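Local coordinates for female germline-specific tumor suppressor gld-1 (Caenorhabditis elegans, PDB 3K6T), which binds single-stranded RNA in messenger RNAs as a homodimer and thereby represses translation, for example of the Notch receptor homologue glp-1, at residues 30-33 against 34-38; 44-47 against 48-52. All coordinates share one frame; numbering follows the deposited sequence.

Contact 1. Residues 30-33 against 34-38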
loop_
_atom_site.group_PDB
_atom_site.type_symbol
_atom_site.label_atom_id
_atom_site.label_comp_id
_atom_site.label_asym_id
_atom_site.label_seq_id
_atom_site.Cartn_x
_atom_site.Cartn_y
_atom_site.Cartn_z
ATOM N N VAL A 30 -2.353 6.393 1.695
ATOM C CA VAL A 30 -2.971 5.195 1.159
ATOM C C VAL A 30 -2.825 5.158 -0.365
ATOM O O VAL A 30 -2.472 4.123 -0.941
ATOM C CB VAL A 30 -4.458 5.090 1.561
ATOM C CG1 VAL A 30 -5.182 4.124 0.654
ATOM C CG2 VAL A 30 -4.581 4.658 3.014
ATOM N N GLU A 31 -3.071 6.287 -1.019
ATOM C CA GLU A 31 -2.962 6.331 -2.479
ATOM C C GLU A 31 -1.543 6.002 -2.956
ATOM O O GLU A 31 -1.366 5.261 -3.921
ATOM C CB GLU A 31 -3.411 7.689 -3.030
ATOM C CG GLU A 31 -3.225 7.836 -4.545
ATOM C CD GLU A 31 -4.214 7.006 -5.346
ATOM O OE1 GLU A 31 -5.295 6.665 -4.812
ATOM O OE2 GLU A 31 -3.910 6.704 -6.519
ATOM N N ARG A 32 -0.539 6.557 -2.280
ATOM C CA ARG A 32 0.858 6.282 -2.623
ATOM C C ARG A 32 1.222 4.808 -2.409
ATOM O O ARG A 32 1.859 4.188 -3.264
ATOM C CB ARG A 32 1.800 7.171 -1.802
ATOM C CG ARG A 32 3.273 6.939 -2.070
ATOM C CD ARG A 32 4.107 7.964 -1.328
ATOM N NE ARG A 32 3.681 8.053 0.065
ATOM C CZ ARG A 32 4.078 7.219 1.017
ATOM N NH1 ARG A 32 4.931 6.244 0.731
ATOM N NH2 ARG A 32 3.632 7.364 2.258
ATOM N N LEU A 33 0.832 4.256 -1.259
ATOM C CA LEU A 33 1.115 2.858 -0.943
ATOM C C LEU A 33 0.475 1.938 -1.981
ATOM O O LEU A 33 1.074 0.957 -2.422
ATOM C CB LEU A 33 0.621 2.511 0.467
ATOM C CG LEU A 33 1.332 3.252 1.611
ATOM C CD1 LEU A 33 0.645 3.029 2.961
ATOM C CD2 LEU A 33 2.806 2.849 1.662
ATOM N N LEU A 34 -0.742 2.281 -2.379
ATOM C CA LEU A 34 -1.494 1.496 -3.341
ATOM C C LEU A 34 -0.868 1.575 -4.733
ATOM O O LEU A 34 -0.737 0.561 -5.405
ATOM C CB LEU A 34 -2.962 1.951 -3.373
ATOM C CG LEU A 34 -3.865 1.314 -4.438
ATOM C CD1 LEU A 34 -3.877 -0.219 -4.332
ATOM C CD2 LEU A 34 -5.290 1.878 -4.335
ATOM N N ASP A 35 -0.487 2.774 -5.162
ATOM C CA ASP A 35 0.245 2.934 -6.434
ATOM C C ASP A 35 1.571 2.162 -6.438
ATOM O O ASP A 35 1.933 1.541 -7.439
ATOM C CB ASP A 35 0.521 4.413 -6.739
ATOM C CG ASP A 35 -0.712 5.154 -7.197
ATOM O OD1 ASP A 35 -1.681 4.478 -7.599
ATOM O OD2 ASP A 35 -0.715 6.406 -7.161
ATOM N N ASP A 36 2.297 2.216 -5.323
ATOM C CA ASP A 36 3.545 1.463 -5.186
ATOM C C ASP A 36 3.279 -0.030 -5.393
ATOM O O ASP A 36 4.048 -0.715 -6.058
ATOM C CB ASP A 36 4.159 1.635 -3.793
ATOM C CG ASP A 36 4.765 3.017 -3.554
ATOM O OD1 ASP A 36 4.880 3.818 -4.501
ATOM O OD2 ASP A 36 5.136 3.291 -2.386
ATOM N N GLU A 37 2.206 -0.539 -4.790
ATOM C CA GLU A 37 1.898 -1.978 -4.844
ATOM C C GLU A 37 1.461 -2.393 -6.254
ATOM O O GLU A 37 1.814 -3.462 -6.738
ATOM C CB GLU A 37 0.824 -2.352 -3.799
ATOM C CG GLU A 37 0.443 -3.833 -3.751
ATOM C CD GLU A 37 1.562 -4.729 -3.206
ATOM O OE1 GLU A 37 2.718 -4.264 -3.077
ATOM O OE2 GLU A 37 1.282 -5.906 -2.899
ATOM N N ILE A 38 0.695 -1.533 -6.910
ATOM C CA ILE A 38 0.276 -1.789 -8.283
ATOM C C ILE A 38 1.506 -1.888 -9.186
ATOM O O ILE A 38 1.616 -2.808 -9.997
ATOM C CB ILE A 38 -0.700 -0.702 -8.772
ATOM C CG1 ILE A 38 -2.039 -0.854 -8.038
ATOM C CG2 ILE A 38 -0.885 -0.773 -10.296
ATOM C CD1 ILE A 38 -3.059 0.235 -8.353
HETATM O O HOH W 1 6.526 5.475 -1.799
#

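Contact 2. Residues 44-47 against 48-52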
loop_
_atom_site.group_PDB
_atom_site.type_symbol
_atom_site.label_atom_id
_atom_site.label_comp_id
_atom_site.label_asym_id
_atom_site.label_seq_id
_atom_site.Cartn_x
_atom_site.Cartn_y
_atom_site.Cartn_z
ATOM N N ALA A 44 6.322 -7.542 -11.363
ATOM C CA ALA A 44 6.415 -8.973 -11.080
ATOM C C ALA A 44 5.760 -9.817 -12.173
ATOM O O ALA A 44 6.295 -10.849 -12.572
ATOM C CB ALA A 44 5.802 -9.300 -9.714
ATOM N N LEU A 45 4.596 -9.380 -12.644
ATOM C CA LEU A 45 3.897 -10.092 -13.708
ATOM C C LEU A 45 4.750 -10.084 -14.972
ATOM O O LEU A 45 4.937 -11.113 -15.617
ATOM C CB LEU A 45 2.525 -9.456 -13.977
ATOM C CG LEU A 45 1.483 -9.660 -12.872
ATOM C CD1 LEU A 45 0.229 -8.822 -13.133
ATOM C CD2 LEU A 45 1.131 -11.143 -12.738
ATOM N N PHE A 46 5.289 -8.918 -15.306
ATOM C CA PHE A 46 6.138 -8.788 -16.480
ATOM C C PHE A 46 7.404 -9.663 -16.378
ATOM O O PHE A 46 7.807 -10.303 -17.349
ATOM C CB PHE A 46 6.493 -7.317 -16.712
ATOM C CG PHE A 46 7.386 -7.092 -17.896
ATOM C CD1 PHE A 46 8.761 -7.127 -17.760
ATOM C CD2 PHE A 46 6.846 -6.860 -19.149
ATOM C CE1 PHE A 46 9.587 -6.931 -18.855
ATOM C CE2 PHE A 46 7.661 -6.664 -20.242
ATOM C CZ PHE A 46 9.038 -6.696 -20.092
ATOM N N GLN A 47 8.018 -9.694 -15.199
ATOM C CA GLN A 47 9.245 -10.458 -14.984
ATOM C C GLN A 47 8.997 -11.967 -15.044
ATOM O O GLN A 47 9.872 -12.730 -15.437
ATOM C CB GLN A 47 9.856 -10.099 -13.629
ATOM C CG GLN A 47 11.266 -10.617 -13.426
ATOM C CD GLN A 47 12.316 -9.615 -13.861
ATOM O OE1 GLN A 47 12.327 -8.469 -13.401
ATOM N NE2 GLN A 47 13.208 -10.041 -14.750
ATOM N N THR A 48 7.810 -12.395 -14.630
ATOM C CA THR A 48 7.433 -13.799 -14.740
ATOM C C THR A 48 7.225 -14.159 -16.206
ATOM O O THR A 48 7.562 -15.261 -16.646
ATOM C CB THR A 48 6.156 -14.108 -13.932
ATOM O OG1 THR A 48 6.391 -13.824 -12.551
ATOM C CG2 THR A 48 5.781 -15.571 -14.067
ATOM N N GLU A 49 6.683 -13.217 -16.968
ATOM C CA GLU A 49 6.518 -13.406 -18.408
ATOM C C GLU A 49 7.872 -13.428 -19.138
ATOM O O GLU A 49 8.102 -14.266 -20.014
ATOM C CB GLU A 49 5.607 -12.321 -18.993
ATOM C CG GLU A 49 4.997 -12.687 -20.333
ATOM C CD GLU A 49 4.155 -13.955 -20.261
ATOM O OE1 GLU A 49 3.381 -14.110 -19.289
ATOM O OE2 GLU A 49 4.264 -14.797 -21.175
ATOM N N PHE A 50 8.767 -12.518 -18.765
ATOM C CA PHE A 50 10.077 -12.401 -19.410
ATOM C C PHE A 50 11.192 -12.490 -18.365
ATOM O O PHE A 50 11.743 -11.473 -17.942
ATOM C CB PHE A 50 10.183 -11.071 -20.158
ATOM C CG PHE A 50 9.091 -10.852 -21.162
ATOM C CD1 PHE A 50 9.197 -11.375 -22.444
ATOM C CD2 PHE A 50 7.966 -10.103 -20.835
ATOM C CE1 PHE A 50 8.199 -11.168 -23.375
ATOM C CE2 PHE A 50 6.955 -9.890 -21.762
ATOM C CZ PHE A 50 7.075 -10.422 -23.037
ATOM N N PRO A 51 11.518 -13.713 -17.940
ATOM C CA PRO A 51 12.430 -13.994 -16.819
ATOM C C PRO A 51 13.875 -13.519 -17.029
ATOM O O PRO A 51 14.632 -13.461 -16.060
ATOM C CB PRO A 51 12.406 -15.522 -16.720
ATOM C CG PRO A 51 11.175 -15.953 -17.471
ATOM C CD PRO A 51 10.971 -14.943 -18.539
ATOM N N ARG A 52 14.253 -13.189 -18.260
ATOM C CA ARG A 52 15.640 -12.804 -18.550
ATOM C C ARG A 52 15.850 -11.300 -18.684
ATOM O O ARG A 52 16.964 -10.847 -18.941
ATOM C CB ARG A 52 16.139 -13.494 -19.821
ATOM C CG ARG A 52 16.419 -14.971 -19.667
ATOM C CD ARG A 52 17.087 -15.520 -20.926
ATOM N NE ARG A 52 16.251 -15.341 -22.115
ATOM C CZ ARG A 52 16.623 -14.678 -23.209
ATOM N NH1 ARG A 52 17.828 -14.125 -23.282
ATOM N NH2 ARG A 52 15.790 -14.572 -24.237
#

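Contact 1. Residues 30-33 against 34-38
E31 and D35, one turn apart on the second helix of the Qua1 helical hairpin, bring their carboxylates together on the side facing helix 7-20. E31 OE2 lies 3.3 Å from D35 OD2, and the two carboxylate planes stand 80° apart. Two acids this close would repel, but K17 of helix 7-20 forms salt bridges with both, so the pair probably shares its positive charge and ties one helix to the other. E31 gets there because its chain, first directed away from the backbone N, bends at chi2 (72°) back toward D35.

Packing is close on the neighbouring faces. V30 and L34 are buried, with L34 N bonded to V30 O at 2.9 Å; both side chains lean on helix 7-20, at L20 and K17 respectively, while V30 also meets V30 of the second subunit. L33 touches E37 of that subunit. E37 of the same chain is buried too, and its OE2 is met there by a salt bridge to R40 and a hydrogen bond with Y9 OH.

The looser side belongs to R32 and D36. D36 is exposed and R32 only partly so, a short acid and a long base able to meet solvent and the subunit boundary. They run side by side without a direct salt bridge, and R32 NH2 turns instead to N29 and to Y9 of the second subunit. A water bridges the two, accepting from R32 NH1 in the guanidinium plane and donating to D36 OD2 at 2.7 Å.

Contact 2. Residues 44-47 against 48-52
The C-terminal end of helix 28-49, the second helix of the Qua1 hairpin, is where A44, F46 and Q47 meet T48, F50 and P51. T48 bonds A44 O twice: its backbone N and its OG1 both lie 3.0 Å from that oxygen, and they reach it from opposite faces of the carbonyl plane. The hydroxyl can do so because it sits beside the backbone N (chi1 -61°), folded back over the preceding turn; threonine suits an exposed turn where its OG1 can donate to the helix itself.

The next two bonds carry the helical pattern to its end, E49 N to L45 O and then F50 N to F46 O at 2.8 Å. F50 is the first residue to leave helical backbone angles, yet its N-H still closes the last turn. P51 has no N-H to offer Q47 O, so proline fits the place where the ladder stops; its CA instead makes a CA-H...O contact of 3.2 Å with Q47 O.

On one flank the rings of F46 and F50 meet obliquely, their planes at 40° and centroids 4.9 Å apart. F50 CD2 comes over one face of the F46 ring, displaced toward its rim, and approaches F46 CE2 to 3.5 Å. V53 and L55 also touch F46, which nonetheless remains exposed, as the chain returns beside the helix. Q47 contributes to the same return: its chain bends at chi2 and NE2 bonds to V53 O. A proline directly after the residue that gives the last helical N-H is a common way for a helix C-terminus to end, here the close of the second Qua1 helix.

From the N terminus the chain runs through helix 7-20, turns, and enters helix 28-49, which carries both contacts. They come in series, contact 1 closing before contact 2 opens; neither nests in nor crosses the other, and each spans successive turns and encloses no loop. Their centres are 21 Å apart, on opposite sides of the chain's centre. Contact 1 lies near the start of the helix, where it joins the hairpin partner and the second subunit of the dimer. Contact 2, which no other chain of the assembly touches, ends the helix and ties it to the C-terminal tail through V53 and L55, while A44 meets A5 in the N-terminal segment.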